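Cytolethal distending toxin subunit A (Haemophilus ducreyi, PDB 1SR4) probably forms with CdtC the heterodimeric subunit required for delivery of CdtB, the third component of this genotoxin. Local coordinates at residues F60-W74 with Y85-W99. Numbering follows the deposited sequence.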
loop_
_atom_site.group_PDB
_atom_site.type_symbol
_atom_site.label_atom_id
_atom_site.label_comp_id
_atom_site.label_asym_id
_atom_site.label_seq_id
_atom_site.Cartn_x
_atom_site.Cartn_y
_atom_site.Cartn_z
ATOM N N PHE A 60 -1.912 -7.799 -11.558
ATOM C CA PHE A 60 -3.328 -7.575 -11.778
ATOM C C PHE A 60 -4.133 -7.372 -10.514
ATOM O O PHE A 60 -3.691 -7.684 -9.423
ATOM C CB PHE A 60 -3.885 -8.741 -12.594
ATOM C CG PHE A 60 -3.188 -8.907 -13.897
ATOM C CD1 PHE A 60 -3.556 -8.136 -14.996
ATOM C CD2 PHE A 60 -2.093 -9.750 -14.004
ATOM C CE1 PHE A 60 -2.833 -8.204 -16.177
ATOM C CE2 PHE A 60 -1.359 -9.824 -15.197
ATOM C CZ PHE A 60 -1.731 -9.052 -16.276
ATOM N N MET A 61 -5.332 -6.848 -10.688
ATOM C CA MET A 61 -6.214 -6.583 -9.569
ATOM C C MET A 61 -7.642 -6.486 -10.076
ATOM O O MET A 61 -7.894 -6.649 -11.279
ATOM C CB MET A 61 -5.796 -5.262 -8.914
ATOM C CG MET A 61 -5.553 -4.103 -9.901
ATOM S SD MET A 61 -7.044 -3.310 -10.555
ATOM C CE MET A 61 -7.424 -2.223 -9.170
ATOM N N THR A 62 -8.579 -6.253 -9.162
ATOM C CA THR A 62 -9.957 -6.029 -9.565
ATOM C C THR A 62 -10.438 -4.736 -8.907
ATOM O O THR A 62 -9.876 -4.280 -7.904
ATOM C CB THR A 62 -10.927 -7.144 -9.114
ATOM O OG1 THR A 62 -10.798 -7.337 -7.701
ATOM C CG2 THR A 62 -10.658 -8.455 -9.861
ATOM N N LEU A 63 -11.458 -4.138 -9.505
ATOM C CA LEU A 63 -12.085 -2.937 -8.971
ATOM C C LEU A 63 -13.374 -3.540 -8.429
ATOM O O LEU A 63 -14.213 -4.035 -9.199
ATOM C CB LEU A 63 -12.370 -1.938 -10.099
ATOM C CG LEU A 63 -11.073 -1.382 -10.704
ATOM C CD1 LEU A 63 -11.352 -0.546 -11.953
ATOM C CD2 LEU A 63 -10.368 -0.557 -9.632
ATOM N N MET A 64 -13.512 -3.534 -7.108
ATOM C CA MET A 64 -14.670 -4.144 -6.462
ATOM C C MET A 64 -15.613 -3.127 -5.842
ATOM O O MET A 64 -15.178 -2.255 -5.092
ATOM C CB MET A 64 -14.181 -5.115 -5.365
ATOM C CG MET A 64 -15.318 -5.798 -4.588
ATOM S SD MET A 64 -14.781 -6.705 -3.091
ATOM C CE MET A 64 -13.800 -8.065 -3.747
ATOM N N GLY A 65 -16.903 -3.239 -6.147
ATOM C CA GLY A 65 -17.871 -2.326 -5.568
ATOM C C GLY A 65 -18.189 -2.777 -4.155
ATOM O O GLY A 65 -17.771 -3.861 -3.724
ATOM N N GLN A 66 -18.948 -1.966 -3.428
ATOM C CA GLN A 66 -19.260 -2.285 -2.038
ATOM C C GLN A 66 -20.131 -3.525 -1.875
ATOM O O GLN A 66 -20.256 -4.074 -0.769
ATOM C CB GLN A 66 -19.922 -1.084 -1.378
ATOM C CG GLN A 66 -19.005 0.129 -1.335
ATOM C CD GLN A 66 -19.157 0.869 -0.042
ATOM O OE1 GLN A 66 -18.517 0.530 0.952
ATOM N NE2 GLN A 66 -20.029 1.873 -0.033
ATOM N N ASN A 67 -20.706 -3.969 -2.990
ATOM C CA ASN A 67 -21.578 -5.139 -3.015
ATOM C C ASN A 67 -20.796 -6.362 -3.514
ATOM O O ASN A 67 -21.372 -7.434 -3.737
ATOM C CB ASN A 67 -22.783 -4.864 -3.928
ATOM C CG ASN A 67 -22.374 -4.625 -5.372
ATOM O OD1 ASN A 67 -21.183 -4.495 -5.683
ATOM N ND2 ASN A 67 -23.364 -4.542 -6.263
ATOM N N GLY A 68 -19.481 -6.187 -3.669
ATOM C CA GLY A 68 -18.609 -7.271 -4.108
ATOM C C GLY A 68 -18.518 -7.456 -5.617
ATOM O O GLY A 68 -17.735 -8.289 -6.101
ATOM N N ALA A 69 -19.311 -6.691 -6.366
ATOM C CA ALA A 69 -19.322 -6.806 -7.818
ATOM C C ALA A 69 -18.029 -6.233 -8.374
ATOM O O ALA A 69 -17.565 -5.181 -7.929
ATOM C CB ALA A 69 -20.548 -6.077 -8.401
ATOM N N LEU A 70 -17.462 -6.925 -9.358
ATOM C CA LEU A 70 -16.184 -6.540 -9.965
ATOM C C LEU A 70 -16.375 -5.912 -11.359
ATOM O O LEU A 70 -17.116 -6.447 -12.184
ATOM C CB LEU A 70 -15.307 -7.794 -10.083
ATOM C CG LEU A 70 -15.261 -8.709 -8.849
ATOM C CD1 LEU A 70 -14.653 -10.081 -9.232
ATOM C CD2 LEU A 70 -14.465 -8.040 -7.753
ATOM N N LEU A 71 -15.731 -4.769 -11.612
ATOM C CA LEU A 71 -15.839 -4.140 -12.923
ATOM C C LEU A 71 -15.311 -5.167 -13.928
ATOM O O LEU A 71 -14.194 -5.669 -13.785
ATOM C CB LEU A 71 -14.978 -2.886 -13.004
ATOM C CG LEU A 71 -15.138 -2.183 -14.367
ATOM C CD1 LEU A 71 -16.570 -1.574 -14.502
ATOM C CD2 LEU A 71 -14.084 -1.090 -14.503
ATOM N N THR A 72 -16.096 -5.465 -14.955
ATOM C CA THR A 72 -15.661 -6.471 -15.912
ATOM C C THR A 72 -16.197 -6.311 -17.331
ATOM O O THR A 72 -17.232 -5.679 -17.572
ATOM C CB THR A 72 -16.092 -7.865 -15.419
ATOM O OG1 THR A 72 -15.637 -8.867 -16.321
ATOM C CG2 THR A 72 -17.611 -7.940 -15.316
ATOM N N VAL A 73 -15.440 -6.873 -18.263
ATOM C CA VAL A 73 -15.844 -6.931 -19.654
ATOM C C VAL A 73 -16.960 -7.976 -19.618
ATOM O O VAL A 73 -16.953 -8.861 -18.753
ATOM C CB VAL A 73 -14.694 -7.497 -20.529
ATOM C CG1 VAL A 73 -15.254 -8.041 -21.870
ATOM C CG2 VAL A 73 -13.635 -6.423 -20.753
ATOM N N TRP A 74 -17.957 -7.856 -20.488
ATOM C CA TRP A 74 -18.990 -8.889 -20.544
ATOM C C TRP A 74 -18.934 -9.376 -22.004
ATOM O O TRP A 74 -18.400 -10.446 -22.270
ATOM C CB TRP A 74 -20.380 -8.352 -20.185
ATOM C CG TRP A 74 -21.406 -9.430 -20.249
ATOM C CD1 TRP A 74 -21.447 -10.577 -19.497
ATOM C CD2 TRP A 74 -22.499 -9.516 -21.166
ATOM N NE1 TRP A 74 -22.497 -11.372 -19.896
ATOM C CE2 TRP A 74 -23.160 -10.746 -20.918
ATOM C CE3 TRP A 74 -22.984 -8.677 -22.177
ATOM C CZ2 TRP A 74 -24.282 -11.154 -21.650
ATOM C CZ3 TRP A 74 -24.105 -9.086 -22.909
ATOM C CH2 TRP A 74 -24.738 -10.312 -22.638
ATOM N N TYR A 85 -19.978 -7.636 -12.040
ATOM C CA TYR A 85 -20.503 -8.914 -11.563
ATOM C C TYR A 85 -19.625 -9.420 -10.437
ATOM O O TYR A 85 -18.401 -9.292 -10.503
ATOM C CB TYR A 85 -20.411 -10.003 -12.646
ATOM C CG TYR A 85 -21.430 -9.989 -13.758
ATOM C CD1 TYR A 85 -22.418 -10.980 -13.831
ATOM C CD2 TYR A 85 -21.352 -9.053 -14.793
ATOM C CE1 TYR A 85 -23.292 -11.044 -14.917
ATOM C CE2 TYR A 85 -22.218 -9.106 -15.871
ATOM C CZ TYR A 85 -23.180 -10.104 -15.930
ATOM O OH TYR A 85 -24.007 -10.163 -17.019
ATOM N N PRO A 86 -20.228 -9.973 -9.379
ATOM C CA PRO A 86 -19.371 -10.490 -8.315
ATOM C C PRO A 86 -18.776 -11.807 -8.841
ATOM O O PRO A 86 -19.321 -12.441 -9.756
ATOM C CB PRO A 86 -20.346 -10.724 -7.161
ATOM C CG PRO A 86 -21.641 -11.045 -7.865
ATOM C CD PRO A 86 -21.654 -10.021 -8.989
ATOM N N ASN A 87 -17.656 -12.221 -8.268
ATOM C CA ASN A 87 -17.033 -13.473 -8.678
ATOM C C ASN A 87 -18.034 -14.647 -8.628
ATOM O O ASN A 87 -18.086 -15.491 -9.534
ATOM C CB ASN A 87 -15.871 -13.825 -7.744
ATOM C CG ASN A 87 -15.398 -15.266 -7.944
ATOM O OD1 ASN A 87 -14.821 -15.586 -8.982
ATOM N ND2 ASN A 87 -15.666 -16.147 -6.965
ATOM N N ILE A 88 -18.841 -14.689 -7.572
ATOM C CA ILE A 88 -19.754 -15.812 -7.398
ATOM C C ILE A 88 -20.761 -15.972 -8.524
ATOM O O ILE A 88 -21.257 -17.073 -8.732
ATOM C CB ILE A 88 -20.471 -15.751 -6.019
ATOM C CG1 ILE A 88 -21.103 -17.104 -5.682
ATOM C CG2 ILE A 88 -21.523 -14.644 -6.010
ATOM C CD1 ILE A 88 -20.125 -18.182 -5.424
ATOM N N TYR A 89 -21.039 -14.905 -9.276
ATOM C CA TYR A 89 -21.986 -15.014 -10.388
ATOM C C TYR A 89 -21.281 -14.943 -11.741
ATOM O O TYR A 89 -21.947 -14.838 -12.777
ATOM C CB TYR A 89 -23.019 -13.875 -10.348
ATOM C CG TYR A 89 -23.908 -13.823 -9.123
ATOM C CD1 TYR A 89 -24.229 -14.976 -8.412
ATOM C CD2 TYR A 89 -24.447 -12.606 -8.688
ATOM C CE1 TYR A 89 -25.065 -14.920 -7.300
ATOM C CE2 TYR A 89 -25.268 -12.541 -7.589
ATOM C CZ TYR A 89 -25.579 -13.694 -6.895
ATOM O OH TYR A 89 -26.396 -13.614 -5.793
ATOM N N SER A 90 -19.949 -14.997 -11.742
ATOM C CA SER A 90 -19.191 -14.873 -12.982
ATOM C C SER A 90 -17.963 -15.784 -13.093
ATOM O O SER A 90 -16.998 -15.442 -13.784
ATOM C CB SER A 90 -18.745 -13.409 -13.135
ATOM O OG SER A 90 -17.957 -13.015 -12.005
ATOM N N GLN A 91 -17.978 -16.931 -12.431
ATOM C CA GLN A 91 -16.816 -17.817 -12.491
ATOM C C GLN A 91 -16.396 -18.178 -13.915
ATOM O O GLN A 91 -15.214 -18.343 -14.194
ATOM C CB GLN A 91 -17.075 -19.102 -11.702
ATOM C CG GLN A 91 -17.316 -18.857 -10.231
ATOM C CD GLN A 91 -18.775 -18.863 -9.899
ATOM O OE1 GLN A 91 -19.618 -18.367 -10.680
ATOM N NE2 GLN A 91 -19.104 -19.410 -8.739
ATOM N N ASP A 92 -17.363 -18.270 -14.817
ATOM C CA ASP A 92 -17.071 -18.634 -16.194
ATOM C C ASP A 92 -16.477 -17.489 -17.002
ATOM O O ASP A 92 -16.073 -17.704 -18.131
ATOM C CB ASP A 92 -18.342 -19.156 -16.870
ATOM C CG ASP A 92 -19.494 -18.145 -16.824
ATOM O OD1 ASP A 92 -19.619 -17.418 -15.818
ATOM O OD2 ASP A 92 -20.288 -18.094 -17.782
ATOM N N PHE A 93 -16.425 -16.278 -16.441
ATOM C CA PHE A 93 -15.847 -15.134 -17.171
ATOM C C PHE A 93 -14.327 -15.251 -17.275
ATOM O O PHE A 93 -13.723 -14.780 -18.230
ATOM C CB PHE A 93 -16.159 -13.804 -16.478
ATOM C CG PHE A 93 -17.574 -13.315 -16.660
ATOM C CD1 PHE A 93 -18.643 -14.210 -16.726
ATOM C CD2 PHE A 93 -17.846 -11.947 -16.636
ATOM C CE1 PHE A 93 -19.956 -13.750 -16.752
ATOM C CE2 PHE A 93 -19.154 -11.477 -16.658
ATOM C CZ PHE A 93 -20.215 -12.382 -16.714
ATOM N N GLY A 94 -13.696 -15.856 -16.280
ATOM C CA GLY A 94 -12.253 -15.973 -16.354
ATOM C C GLY A 94 -11.538 -14.638 -16.157
ATOM O O GLY A 94 -12.055 -13.707 -15.517
ATOM N N ASN A 95 -10.349 -14.531 -16.729
ATOM C CA ASN A 95 -9.517 -13.343 -16.558
ATOM C C ASN A 95 -9.958 -12.022 -17.222
ATOM O O ASN A 95 -9.218 -11.023 -17.153
ATOM C CB ASN A 95 -8.069 -13.688 -16.954
ATOM C CG ASN A 95 -7.489 -14.840 -16.130
ATOM O OD1 ASN A 95 -8.048 -15.235 -15.099
ATOM N ND2 ASN A 95 -6.349 -15.377 -16.577
ATOM N N ILE A 96 -11.136 -11.990 -17.854
ATOM C CA ILE A 96 -11.603 -10.736 -18.445
ATOM C C ILE A 96 -12.066 -9.825 -17.291
ATOM O O ILE A 96 -12.406 -8.649 -17.496
ATOM C CB ILE A 96 -12.798 -10.939 -19.406
ATOM C CG1 ILE A 96 -14.024 -11.438 -18.631
ATOM C CG2 ILE A 96 -12.410 -11.907 -20.521
ATOM C CD1 ILE A 96 -15.309 -11.508 -19.478
ATOM N N ARG A 97 -12.064 -10.386 -16.080
ATOM C CA ARG A 97 -12.473 -9.656 -14.868
ATOM C C ARG A 97 -11.313 -8.952 -14.154
ATOM O O ARG A 97 -11.536 -8.153 -13.241
ATOM C CB ARG A 97 -13.142 -10.625 -13.897
ATOM C CG ARG A 97 -14.454 -11.205 -14.421
ATOM C CD ARG A 97 -14.964 -12.299 -13.488
ATOM N NE ARG A 97 -14.004 -13.396 -13.406
ATOM C CZ ARG A 97 -14.061 -14.358 -12.491
ATOM N NH1 ARG A 97 -15.040 -14.367 -11.584
ATOM N NH2 ARG A 97 -13.121 -15.293 -12.458
ATOM N N ASN A 98 -10.085 -9.245 -14.578
ATOM C CA ASN A 98 -8.881 -8.676 -13.978
ATOM C C ASN A 98 -8.251 -7.601 -14.838
ATOM O O ASN A 98 -8.252 -7.694 -16.057
ATOM C CB ASN A 98 -7.829 -9.775 -13.713
ATOM C CG ASN A 98 -8.337 -10.843 -12.776
ATOM O OD1 ASN A 98 -8.940 -10.537 -11.749
ATOM N ND2 ASN A 98 -8.095 -12.107 -13.120
ATOM N N TRP A 99 -7.677 -6.599 -14.177
ATOM C CA TRP A 99 -7.056 -5.489 -14.865
ATOM C C TRP A 99 -5.690 -5.175 -14.291
ATOM O O TRP A 99 -5.414 -5.446 -13.116
ATOM C CB TRP A 99 -7.917 -4.229 -14.721
ATOM C CG TRP A 99 -9.355 -4.414 -15.117
ATOM C CD1 TRP A 99 -10.373 -4.876 -14.330
ATOM C CD2 TRP A 99 -9.925 -4.137 -16.399
ATOM N NE1 TRP A 99 -11.551 -4.902 -15.049
ATOM C CE2 TRP A 99 -11.303 -4.448 -16.320
ATOM C CE3 TRP A 99 -9.403 -3.650 -17.609
ATOM C CZ2 TRP A 99 -12.175 -4.287 -17.405
ATOM C CZ3 TRP A 99 -10.273 -3.489 -18.694
ATOM C CH2 TRP A 99 -11.645 -3.807 -18.578
HETATM O O HOH W 1 -12.394 -5.964 -11.681
HETATM O O HOH W 2 -16.616 -10.805 -6.064
#
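Met61 and Trp99 pair backbone to backbone as a single antiparallel bridge, Met61 N donating to Trp99 O and Trp99 N to Met61 O. At the other end Leu70 and Tyr85 exchange a second pair of backbone bonds. Between these two pairings the Trp99 indole makes a third link: NE1 donates to Leu71 O over 3.0 Å, almost straight (173°) and in the ring plane, though the N-H reaches the carbonyl from above its plane. Leu71 O also accepts from a water that bonds Arg97 O and Leu63 N and so ties strand 62-65, strand 69-73 and the 3-10 turn 95-97 together. A second water joins Gly68 O to Asn87 N.

The Arg97 guanidinium is gripped within its own segment: NE donates to Gly94 O in the guanidinium plane, and NH1 to Asn87 OD1 (2.9 Å) and Ser90 OG. Its aliphatic part lies alongside Thr72, CG 3.2 Å from Thr72 OG1, a hydroxyl that donates to Val73 O.

Among the apolar contacts, Val73 CG2 meets Trp99 CH2 at 3.9 Å, the side chains crossing at about a right angle. Phe93 puts CZ over the centre of the Tyr85 ring and 3.5 Å from Trp74 CD1, at the indole edge. The Trp74 side chain swings out opposite its backbone N (chi1 -180°), and the turn at chi2 (62°) leaves its five-membered ring nearly parallel to the Tyr85 ring but slid well aside, with Tyr85 OH over one indole face.

This aromatic cluster joins both ends of the region 74-85, inferred to mediate target-cell binding, on the hairpin of strands 69-73 and 82-86 in a ricin-type beta-trefoil.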